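PDB 2Z4T: beta-galactoside alpha-2,6-sialyltransferase from Photobacterium sp., which probably transfers sialic acid from a CMP-linked donor to galactose of acceptors such as lactose, forming an alpha-2,6 linkage. Local coordinates for residues L354-W365 and S397-G408; L440-A448 and P456-T466. All blocks are in the same frame, centred on the assembly; numbering follows the deposited sequence.

Both contacts lie in one parallel sheet of the GT-B fold, in the order 399-403, 356-360, 443-447, 460-465. From the N terminus, the chain runs through strand 356-360, helix 371-386 and strand 399-403, and contact 1 closes this beta-alpha-beta unit. Later, contact 2 joins 440-448 to 456-466 across a short connection without helix or strand, which carries the CMP-binding S449 and S450. The contacts follow one another in series, neither nested nor crossed. Strands 356-360 and 443-447 are sheet neighbours and tie them together: D442 OD2 reaches N356 N, and A445 O probably takes a hydrogen bond from T360 N.

Contact 1: L354-W365 and S397-G408. With C5P (cytidine-5'-monophosphate), chain C; GAL (beta-D-galactopyranose), chain B; GLC (alpha-D-glucopyranose), chain D.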
loop_
_atom_site.group_PDB
_atom_site.type_symbol
_atom_site.label_atom_id
_atom_site.label_comp_id
_atom_site.label_asym_id
_atom_site.label_seq_id
_atom_site.Cartn_x
_atom_site.Cartn_y
_atom_site.Cartn_z
ATOM N N LEU A 354 8.497 23.413 24.959
ATOM C CA LEU A 354 7.170 23.664 24.399
ATOM C C LEU A 354 6.528 22.375 23.884
ATOM O O LEU A 354 7.241 21.486 23.384
ATOM C CB LEU A 354 7.225 24.745 23.300
ATOM C CG LEU A 354 7.975 26.051 23.634
ATOM C CD1 LEU A 354 7.784 27.100 22.534
ATOM C CD2 LEU A 354 7.570 26.625 24.989
ATOM N N PRO A 355 5.186 22.257 24.025
ATOM C CA PRO A 355 4.469 21.140 23.404
ATOM C C PRO A 355 4.636 21.276 21.899
ATOM O O PRO A 355 4.953 22.360 21.434
ATOM C CB PRO A 355 3.014 21.384 23.810
ATOM C CG PRO A 355 2.943 22.879 24.111
ATOM C CD PRO A 355 4.274 23.169 24.747
ATOM N N ASN A 356 4.451 20.199 21.144
ATOM C CA ASN A 356 4.698 20.241 19.707
ATOM C C ASN A 356 3.446 20.221 18.856
ATOM O O ASN A 356 2.510 19.452 19.112
ATOM C CB ASN A 356 5.618 19.090 19.319
ATOM C CG ASN A 356 6.795 18.988 20.244
ATOM O OD1 ASN A 356 7.505 19.970 20.471
ATOM N ND2 ASN A 356 6.981 17.820 20.827
ATOM N N PHE A 357 3.457 21.065 17.832
ATOM C CA PHE A 357 2.321 21.271 16.956
ATOM C C PHE A 357 2.732 20.880 15.547
ATOM O O PHE A 357 3.764 21.341 15.065
ATOM C CB PHE A 357 1.899 22.743 17.018
ATOM C CG PHE A 357 1.026 23.192 15.875
ATOM C CD1 PHE A 357 -0.066 22.433 15.453
ATOM C CD2 PHE A 357 1.263 24.414 15.259
ATOM C CE1 PHE A 357 -0.875 22.862 14.404
ATOM C CE2 PHE A 357 0.450 24.865 14.224
ATOM C CZ PHE A 357 -0.622 24.093 13.793
ATOM N N VAL A 358 1.954 20.010 14.905
ATOM C CA VAL A 358 2.184 19.687 13.508
ATOM C C VAL A 358 1.065 20.285 12.681
ATOM O O VAL A 358 -0.108 20.016 12.944
ATOM C CB VAL A 358 2.263 18.147 13.227
ATOM C CG1 VAL A 358 2.318 17.864 11.696
ATOM C CG2 VAL A 358 3.458 17.520 13.920
ATOM N N PHE A 359 1.419 21.127 11.717
ATOM C CA PHE A 359 0.452 21.589 10.752
ATOM C C PHE A 359 0.499 20.646 9.564
ATOM O O PHE A 359 1.596 20.390 9.029
ATOM C CB PHE A 359 0.721 23.027 10.304
ATOM C CG PHE A 359 -0.154 23.465 9.167
ATOM C CD1 PHE A 359 -1.413 23.992 9.409
ATOM C CD2 PHE A 359 0.260 23.294 7.846
ATOM C CE1 PHE A 359 -2.237 24.375 8.354
ATOM C CE2 PHE A 359 -0.553 23.670 6.775
ATOM C CZ PHE A 359 -1.808 24.210 7.031
ATOM N N THR A 360 -0.665 20.128 9.149
ATOM C CA THR A 360 -0.722 19.251 7.979
ATOM C C THR A 360 -1.204 20.025 6.756
ATOM O O THR A 360 -2.257 20.663 6.800
ATOM C CB THR A 360 -1.608 17.983 8.213
ATOM O OG1 THR A 360 -2.984 18.348 8.402
ATOM C CG2 THR A 360 -1.137 17.227 9.415
ATOM N N GLY A 361 -0.444 19.966 5.660
ATOM C CA GLY A 361 -0.761 20.779 4.474
ATOM C C GLY A 361 -1.586 20.040 3.442
ATOM O O GLY A 361 -1.912 18.874 3.624
ATOM N N THR A 362 -1.929 20.728 2.360
ATOM C CA THR A 362 -2.621 20.113 1.243
ATOM C C THR A 362 -1.958 20.488 -0.094
ATOM O O THR A 362 -0.999 21.256 -0.127
ATOM C CB THR A 362 -4.126 20.499 1.209
ATOM O OG1 THR A 362 -4.832 19.609 0.340
ATOM C CG2 THR A 362 -4.321 21.937 0.725
ATOM N N THR A 363 -2.489 19.956 -1.188
ATOM C CA THR A 363 -2.017 20.356 -2.500
ATOM C C THR A 363 -3.208 20.541 -3.412
ATOM O O THR A 363 -4.303 20.139 -3.042
ATOM C CB THR A 363 -1.049 19.313 -3.096
ATOM O OG1 THR A 363 -0.415 19.883 -4.237
ATOM C CG2 THR A 363 -1.778 18.022 -3.491
ATOM N N VAL A 364 -3.005 21.132 -4.591
ATOM C CA VAL A 364 -4.058 21.194 -5.599
ATOM C C VAL A 364 -3.776 20.191 -6.694
ATOM O O VAL A 364 -2.690 20.213 -7.284
ATOM C CB VAL A 364 -4.099 22.515 -6.386
ATOM C CG1 VAL A 364 -5.552 22.979 -6.528
ATOM C CG2 VAL A 364 -3.166 23.581 -5.812
ATOM N N TRP A 365 -4.758 19.347 -7.004
ATOM C CA TRP A 365 -4.691 18.506 -8.208
ATOM C C TRP A 365 -5.285 19.261 -9.419
ATOM O O TRP A 365 -6.234 20.043 -9.273
ATOM C CB TRP A 365 -5.419 17.168 -8.001
ATOM C CG TRP A 365 -4.975 16.353 -6.791
ATOM C CD1 TRP A 365 -5.783 15.849 -5.805
ATOM C CD2 TRP A 365 -3.634 15.931 -6.462
ATOM N NE1 TRP A 365 -5.037 15.157 -4.876
ATOM C CE2 TRP A 365 -3.717 15.182 -5.253
ATOM C CE3 TRP A 365 -2.379 16.124 -7.055
ATOM C CZ2 TRP A 365 -2.594 14.613 -4.637
ATOM C CZ3 TRP A 365 -1.251 15.568 -6.431
ATOM C CH2 TRP A 365 -1.375 14.815 -5.232
ATOM N N SER A 397 2.143 28.633 23.517
ATOM C CA SER A 397 3.232 28.543 22.541
ATOM C C SER A 397 3.645 27.083 22.287
ATOM O O SER A 397 3.765 26.286 23.226
ATOM C CB SER A 397 4.435 29.351 22.995
ATOM O OG SER A 397 4.011 30.518 23.663
ATOM N N TYR A 398 3.874 26.760 21.015
ATOM C CA TYR A 398 4.235 25.417 20.564
ATOM C C TYR A 398 5.470 25.490 19.714
ATOM O O TYR A 398 5.716 26.499 19.081
ATOM C CB TYR A 398 3.135 24.847 19.667
ATOM C CG TYR A 398 1.936 24.338 20.407
ATOM C CD1 TYR A 398 1.776 22.977 20.655
ATOM C CD2 TYR A 398 0.962 25.220 20.878
ATOM C CE1 TYR A 398 0.668 22.506 21.346
ATOM C CE2 TYR A 398 -0.143 24.764 21.584
ATOM C CZ TYR A 398 -0.287 23.411 21.805
ATOM O OH TYR A 398 -1.377 22.961 22.499
ATOM N N ASP A 399 6.245 24.412 19.682
ATOM C CA ASP A 399 7.212 24.221 18.626
ATOM C C ASP A 399 6.448 23.836 17.365
ATOM O O ASP A 399 5.569 22.954 17.381
ATOM C CB ASP A 399 8.185 23.115 18.990
ATOM C CG ASP A 399 9.053 23.472 20.186
ATOM O OD1 ASP A 399 9.581 24.604 20.216
ATOM O OD2 ASP A 399 9.216 22.605 21.079
ATOM N N LEU A 400 6.797 24.517 16.278
ATOM C CA LEU A 400 6.091 24.424 15.019
ATOM C C LEU A 400 6.713 23.352 14.125
ATOM O O LEU A 400 7.914 23.409 13.845
ATOM C CB LEU A 400 6.150 25.784 14.328
ATOM C CG LEU A 400 5.460 25.945 12.974
ATOM C CD1 LEU A 400 3.991 25.530 13.024
ATOM C CD2 LEU A 400 5.614 27.396 12.536
ATOM N N PHE A 401 5.876 22.407 13.666
ATOM C CA PHE A 401 6.258 21.309 12.764
ATOM C C PHE A 401 5.366 21.284 11.533
ATOM O O PHE A 401 4.180 21.646 11.596
ATOM C CB PHE A 401 6.173 19.969 13.493
ATOM C CG PHE A 401 7.231 19.794 14.556
ATOM C CD1 PHE A 401 8.341 18.998 14.319
ATOM C CD2 PHE A 401 7.121 20.430 15.776
ATOM C CE1 PHE A 401 9.322 18.836 15.272
ATOM C CE2 PHE A 401 8.103 20.285 16.751
ATOM C CZ PHE A 401 9.221 19.488 16.491
ATOM N N PHE A 402 5.928 20.858 10.406
ATOM C CA PHE A 402 5.185 20.856 9.150
ATOM C C PHE A 402 5.195 19.505 8.463
ATOM O O PHE A 402 6.231 18.862 8.380
ATOM C CB PHE A 402 5.714 21.954 8.220
ATOM C CG PHE A 402 5.098 21.961 6.831
ATOM C CD1 PHE A 402 3.735 22.211 6.646
ATOM C CD2 PHE A 402 5.892 21.755 5.711
ATOM C CE1 PHE A 402 3.175 22.245 5.369
ATOM C CE2 PHE A 402 5.350 21.789 4.434
ATOM C CZ PHE A 402 3.984 22.037 4.256
ATOM N N LYS A 403 4.035 19.105 7.953
ATOM C CA LYS A 403 3.837 17.915 7.114
ATOM C C LYS A 403 2.858 18.428 6.038
ATOM O O LYS A 403 1.666 18.258 6.233
ATOM C CB LYS A 403 3.148 16.889 8.023
ATOM C CG LYS A 403 2.820 15.542 7.397
ATOM C CD LYS A 403 4.091 14.962 6.784
ATOM C CE LYS A 403 3.787 13.805 5.960
ATOM N NZ LYS A 403 3.203 14.111 4.658
ATOM N N GLY A 404 3.245 18.990 4.874
ATOM C CA GLY A 404 3.867 18.371 3.708
ATOM C C GLY A 404 2.809 17.314 3.447
ATOM O O GLY A 404 3.110 16.172 3.742
ATOM N N HIS A 405 1.681 17.558 2.766
ATOM C CA HIS A 405 1.381 17.017 1.413
ATOM C C HIS A 405 2.447 16.426 0.492
ATOM O O HIS A 405 3.284 17.139 -0.042
ATOM C CB HIS A 405 0.215 17.683 0.670
ATOM C CG HIS A 405 -0.723 16.693 0.043
ATOM N ND1 HIS A 405 -0.376 15.918 -1.049
ATOM C CD2 HIS A 405 -1.988 16.323 0.374
ATOM C CE1 HIS A 405 -1.387 15.124 -1.362
ATOM N NE2 HIS A 405 -2.380 15.355 -0.520
ATOM N N PRO A 406 2.427 15.093 0.347
ATOM C CA PRO A 406 3.384 14.372 -0.516
ATOM C C PRO A 406 3.481 14.966 -1.922
ATOM O O PRO A 406 4.578 15.047 -2.466
ATOM C CB PRO A 406 2.832 12.948 -0.563
ATOM C CG PRO A 406 2.052 12.791 0.728
ATOM C CD PRO A 406 1.520 14.188 1.081
ATOM N N GLY A 407 2.347 15.402 -2.478
ATOM C CA GLY A 407 2.306 16.047 -3.780
ATOM C C GLY A 407 2.294 17.571 -3.752
ATOM O O GLY A 407 1.854 18.210 -4.707
ATOM N N GLY A 408 2.791 18.168 -2.673
ATOM C CA GLY A 408 2.703 19.623 -2.506
ATOM C C GLY A 408 3.660 20.425 -3.369
ATOM O O GLY A 408 3.367 21.565 -3.741
HETATM O O3P C5P C . -4.749 15.082 1.640
HETATM P P C5P C . -5.171 13.819 0.988
HETATM O O1P C5P C . -4.704 13.866 -0.460
HETATM O O2P C5P C . -6.614 13.462 1.281
HETATM O "O5'" C5P C . -4.365 12.679 1.729
HETATM C "C5'" C5P C . -4.240 11.375 1.205
HETATM C "C4'" C5P C . -3.081 10.748 1.977
HETATM O "O4'" C5P C . -1.879 11.495 1.743
HETATM C "C3'" C5P C . -3.251 10.802 3.484
HETATM O "O3'" C5P C . -3.937 9.670 4.008
HETATM C "C2'" C5P C . -1.823 10.759 3.951
HETATM O "O2'" C5P C . -1.277 9.450 3.775
HETATM C "C1'" C5P C . -1.088 11.573 2.937
HETATM N N1 C5P C . -0.923 12.944 3.414
HETATM C C2 C5P C . 0.127 13.235 4.328
HETATM N N3 C5P C . 0.321 14.502 4.774
HETATM C C4 C5P C . -0.491 15.513 4.364
HETATM C C5 C5P C . -1.542 15.255 3.459
HETATM C C6 C5P C . -1.735 13.945 2.987
HETATM O O2 C5P C . 0.878 12.341 4.743
HETATM N N4 C5P C . -0.257 16.768 4.824
HETATM C C1 GAL B . -4.592 12.871 -9.078
HETATM C C2 GAL B . -5.808 12.169 -9.678
HETATM C C3 GAL B . -6.917 12.101 -8.630
HETATM C C4 GAL B . -6.386 11.510 -7.317
HETATM C C5 GAL B . -5.106 12.210 -6.856
HETATM C C6 GAL B . -4.434 11.510 -5.670
HETATM O O2 GAL B . -6.222 12.854 -10.850
HETATM O O3 GAL B . -8.001 11.322 -9.114
HETATM O O4 GAL B . -6.156 10.131 -7.511
HETATM O O5 GAL B . -4.173 12.201 -7.908
HETATM O O6 GAL B . -5.200 11.589 -4.486
HETATM C C1 GLC D . 0.048 14.478 -11.139
HETATM C C2 GLC D . 0.001 13.897 -9.723
HETATM C C3 GLC D . -1.250 13.029 -9.594
HETATM C C4 GLC D . -2.532 13.771 -10.017
HETATM C C5 GLC D . -2.313 14.439 -11.402
HETATM C C6 GLC D . -3.424 15.303 -12.033
HETATM O O1 GLC D . 0.061 13.446 -12.122
HETATM O O2 GLC D . 1.122 13.095 -9.429
HETATM O O3 GLC D . -1.323 12.516 -8.289
HETATM O O4 GLC D . -3.576 12.818 -10.055
HETATM O O5 GLC D . -1.134 15.238 -11.342
HETATM O O6 GLC D . -4.580 15.496 -11.244
#
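T363 and W365 meet H405 where the two parallel strands end and the nucleotide and acceptor sugars bind. The methyl of T363 lies over the imidazole face, CG2 3.7 Å from the H405 ring centroid, and also over one face of the W365 indole, whose opposite face takes galactose C5. With OG1 anti to its own N (chi1 -168°), T363 donates a hydrogen bond from OG1 to G407 O at 2.9 Å, approaching from above the carbonyl plane. The indole and imidazole planes stand 77° apart, W365 CZ2 touching H405 CE1 at 3.5 Å. Two bonds fix the imidazole: G407 N donates to ND1 in the ring plane, while NE2 gives a nearly straight bond to O1P of CMP, 2.8 Å long. The cytosine N4 is held by the carbonyls of G361 and K403.

Toward the strand starts, P355 lies over the Y398 ring, CG 3.8 Å from its centroid. F357 and L400 run side by side on one sheet face, CD2 to CD1 3.7 Å. L354, N356 and D399 belong to a magnesium ion site completed by Y349 and S352. Backbone bonds such as F359 N to F401 O (2.8 Å) join the strands throughout. F359 rests on V381 and I382 of helix 371-386, F402 packs against helix 410-417, and strand 443-447 flanks 356-360 on its other edge.

Contact 2: L440-A448 and P456-T466; sequences LPDAVAGIA and PAEKIKFIVFT
K459 reaches alongside L440 and P441 at the start of the paired strands. Its chain bends at chi2 (-63°) and then runs extended, bringing CE to 3.7 Å from L440 CB and NZ to 3.1 Å from P441 O, a hydrogen bond made from outside the carbonyl plane. The carboxylate of D442, its OD2 hydrogen-bonded to N356 N, lies near the ammonium without touching it and may help to stabilise its charge.

V444 crosses the root of this lysine at about a right angle, CG1 3.7 Å from K459 CB. Its backbone turns both polar groups to the same strand, astride I460: N donates to K459 O, and V444 O accepts from K461 N at 2.8 Å. Three residues, K461 to I463, then span the advance from V444 to G446 that two make opposite, a beta bulge at K461.

At the far end A448 sets its methyl over the F465 ring, toward the rim, CB 3.8 Å from the centroid, while I463 CG2 touches A448 CA. Midway along, A445 CB is instead centred over the F462 ring. Beyond 443-447 lies strand 356-360; F462 packs on helix 371-386, A448 and F465 on helix 481-488.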
loop_
_atom_site.group_PDB
_atom_site.type_symbol
_atom_site.label_atom_id
_atom_site.label_comp_id
_atom_site.label_asym_id
_atom_site.label_seq_id
_atom_site.Cartn_x
_atom_site.Cartn_y
_atom_site.Cartn_z
ATOM N N LEU A 440 2.800 10.846 17.127
ATOM C CA LEU A 440 1.915 11.988 17.065
ATOM C C LEU A 440 2.380 13.067 18.044
ATOM O O LEU A 440 2.770 12.774 19.174
ATOM C CB LEU A 440 0.477 11.554 17.356
ATOM C CG LEU A 440 -0.456 11.168 16.189
ATOM C CD1 LEU A 440 0.216 11.027 14.844
ATOM C CD2 LEU A 440 -1.321 9.949 16.550
ATOM N N PRO A 441 2.317 14.338 17.612
ATOM C CA PRO A 441 2.689 15.479 18.438
ATOM C C PRO A 441 1.578 15.725 19.458
ATOM O O PRO A 441 0.603 14.975 19.475
ATOM C CB PRO A 441 2.715 16.602 17.420
ATOM C CG PRO A 441 1.615 16.222 16.490
ATOM C CD PRO A 441 1.838 14.767 16.285
ATOM N N ASP A 442 1.699 16.767 20.276
ATOM C CA ASP A 442 0.610 17.149 21.181
ATOM C C ASP A 442 -0.590 17.760 20.471
ATOM O O ASP A 442 -1.716 17.609 20.931
ATOM C CB ASP A 442 1.098 18.129 22.241
ATOM C CG ASP A 442 2.288 17.610 22.964
ATOM O OD1 ASP A 442 2.119 16.622 23.716
ATOM O OD2 ASP A 442 3.391 18.158 22.746
ATOM N N ALA A 443 -0.362 18.474 19.373
ATOM C CA ALA A 443 -1.483 19.067 18.652
ATOM C C ALA A 443 -1.286 18.936 17.167
ATOM O O ALA A 443 -0.184 19.138 16.650
ATOM C CB ALA A 443 -1.679 20.541 19.038
ATOM N N VAL A 444 -2.361 18.586 16.487
ATOM C CA VAL A 444 -2.367 18.572 15.030
ATOM C C VAL A 444 -3.558 19.336 14.500
ATOM O O VAL A 444 -4.674 19.193 14.998
ATOM C CB VAL A 444 -2.182 17.136 14.400
ATOM C CG1 VAL A 444 -2.315 15.980 15.417
ATOM C CG2 VAL A 444 -2.981 16.927 13.120
ATOM N N ALA A 445 -3.278 20.208 13.537
ATOM C CA ALA A 445 -4.294 20.958 12.809
ATOM C C ALA A 445 -3.843 21.099 11.357
ATOM O O ALA A 445 -2.678 20.861 11.033
ATOM C CB ALA A 445 -4.529 22.304 13.444
ATOM N N GLY A 446 -4.761 21.451 10.470
ATOM C CA GLY A 446 -4.406 21.575 9.081
ATOM C C GLY A 446 -5.582 21.531 8.143
ATOM O O GLY A 446 -6.744 21.746 8.536
ATOM N N ILE A 447 -5.272 21.257 6.883
ATOM C CA ILE A 447 -6.268 21.298 5.845
ATOM C C ILE A 447 -6.954 19.945 5.721
ATOM O O ILE A 447 -6.330 18.893 5.866
ATOM C CB ILE A 447 -5.656 21.746 4.488
ATOM C CG1 ILE A 447 -4.774 23.006 4.658
ATOM C CG2 ILE A 447 -6.751 21.897 3.414
ATOM C CD1 ILE A 447 -5.466 24.243 5.255
ATOM N N ALA A 448 -8.251 19.990 5.463
ATOM C CA ALA A 448 -9.055 18.796 5.232
ATOM C C ALA A 448 -8.308 17.821 4.334
ATOM O O ALA A 448 -7.792 18.189 3.265
ATOM C CB ALA A 448 -10.388 19.194 4.598
ATOM N N PRO A 456 -6.904 9.937 15.422
ATOM C CA PRO A 456 -7.785 10.078 16.589
ATOM C C PRO A 456 -8.228 11.519 16.853
ATOM O O PRO A 456 -7.415 12.446 16.832
ATOM C CB PRO A 456 -6.916 9.569 17.745
ATOM C CG PRO A 456 -5.993 8.622 17.117
ATOM C CD PRO A 456 -5.667 9.221 15.779
ATOM N N ALA A 457 -9.527 11.671 17.095
ATOM C CA ALA A 457 -10.153 12.955 17.343
ATOM C C ALA A 457 -9.412 13.792 18.374
ATOM O O ALA A 457 -9.284 15.007 18.216
ATOM C CB ALA A 457 -11.602 12.752 17.768
ATOM N N GLU A 458 -8.904 13.146 19.415
ATOM C CA GLU A 458 -8.335 13.881 20.555
ATOM C C GLU A 458 -7.092 14.690 20.188
ATOM O O GLU A 458 -6.784 15.686 20.832
ATOM C CB GLU A 458 -8.086 12.957 21.755
ATOM C CG GLU A 458 -6.716 12.238 21.775
ATOM C CD GLU A 458 -5.718 12.829 22.799
ATOM O OE1 GLU A 458 -5.793 14.055 23.085
ATOM O OE2 GLU A 458 -4.858 12.057 23.317
ATOM N N LYS A 459 -6.392 14.277 19.140
ATOM C CA LYS A 459 -5.207 15.003 18.696
ATOM C C LYS A 459 -5.515 16.255 17.864
ATOM O O LYS A 459 -4.725 17.202 17.858
ATOM C CB LYS A 459 -4.294 14.074 17.909
ATOM C CG LYS A 459 -3.647 13.021 18.750
ATOM C CD LYS A 459 -2.727 13.633 19.797
ATOM C CE LYS A 459 -1.646 12.624 20.136
ATOM N NZ LYS A 459 -0.826 12.954 21.314
ATOM N N ILE A 460 -6.665 16.250 17.189
ATOM C CA ILE A 460 -7.073 17.312 16.267
ATOM C C ILE A 460 -7.526 18.601 16.960
ATOM O O ILE A 460 -8.495 18.594 17.709
ATOM C CB ILE A 460 -8.229 16.820 15.384
ATOM C CG1 ILE A 460 -7.905 15.423 14.801
ATOM C CG2 ILE A 460 -8.572 17.870 14.316
ATOM C CD1 ILE A 460 -9.056 14.803 13.941
ATOM N N LYS A 461 -6.837 19.709 16.693
ATOM C CA LYS A 461 -7.262 21.016 17.195
ATOM C C LYS A 461 -8.259 21.716 16.287
ATOM O O LYS A 461 -9.231 22.265 16.774
ATOM C CB LYS A 461 -6.068 21.911 17.484
ATOM C CG LYS A 461 -5.206 21.410 18.647
ATOM C CD LYS A 461 -6.069 20.876 19.805
ATOM C CE LYS A 461 -5.253 20.635 21.081
ATOM N NZ LYS A 461 -4.442 19.377 20.978
ATOM N N PHE A 462 -8.027 21.708 14.976
ATOM C CA PHE A 462 -9.016 22.202 14.027
ATOM C C PHE A 462 -8.683 21.758 12.613
ATOM O O PHE A 462 -7.529 21.470 12.298
ATOM C CB PHE A 462 -9.202 23.731 14.107
ATOM C CG PHE A 462 -7.980 24.535 13.730
ATOM C CD1 PHE A 462 -7.691 24.820 12.400
ATOM C CD2 PHE A 462 -7.138 25.044 14.711
ATOM C CE1 PHE A 462 -6.554 25.575 12.038
ATOM C CE2 PHE A 462 -5.998 25.800 14.370
ATOM C CZ PHE A 462 -5.709 26.062 13.022
ATOM N N ILE A 463 -9.708 21.694 11.775
ATOM C CA ILE A 463 -9.541 21.358 10.382
ATOM C C ILE A 463 -10.044 22.521 9.548
ATOM O O ILE A 463 -11.019 23.167 9.894
ATOM C CB ILE A 463 -10.309 20.073 10.028
ATOM C CG1 ILE A 463 -9.783 18.886 10.842
ATOM C CG2 ILE A 463 -10.206 19.766 8.544
ATOM C CD1 ILE A 463 -10.577 17.609 10.632
ATOM N N VAL A 464 -9.378 22.821 8.448
ATOM C CA VAL A 464 -9.834 23.931 7.635
ATOM C C VAL A 464 -10.006 23.433 6.225
ATOM O O VAL A 464 -9.144 22.722 5.706
ATOM C CB VAL A 464 -8.857 25.125 7.684
ATOM C CG1 VAL A 464 -9.295 26.218 6.714
ATOM C CG2 VAL A 464 -8.761 25.670 9.101
ATOM N N PHE A 465 -11.128 23.795 5.619
ATOM C CA PHE A 465 -11.410 23.438 4.248
ATOM C C PHE A 465 -11.018 24.558 3.304
ATOM O O PHE A 465 -10.976 25.727 3.670
ATOM C CB PHE A 465 -12.895 23.121 4.065
ATOM C CG PHE A 465 -13.345 21.892 4.781
ATOM C CD1 PHE A 465 -13.540 20.709 4.084
ATOM C CD2 PHE A 465 -13.584 21.914 6.148
ATOM C CE1 PHE A 465 -13.960 19.558 4.754
ATOM C CE2 PHE A 465 -14.002 20.762 6.821
ATOM C CZ PHE A 465 -14.182 19.584 6.127
ATOM N N THR A 466 -10.763 24.146 2.077
ATOM C CA THR A 466 -10.409 24.951 0.930
ATOM C C THR A 466 -11.466 25.980 0.468
ATOM O O THR A 466 -12.654 25.758 0.573
ATOM C CB THR A 466 -10.075 23.916 -0.154
ATOM O OG1 THR A 466 -8.663 23.649 -0.111
ATOM C CG2 THR A 466 -10.556 24.290 -1.555
#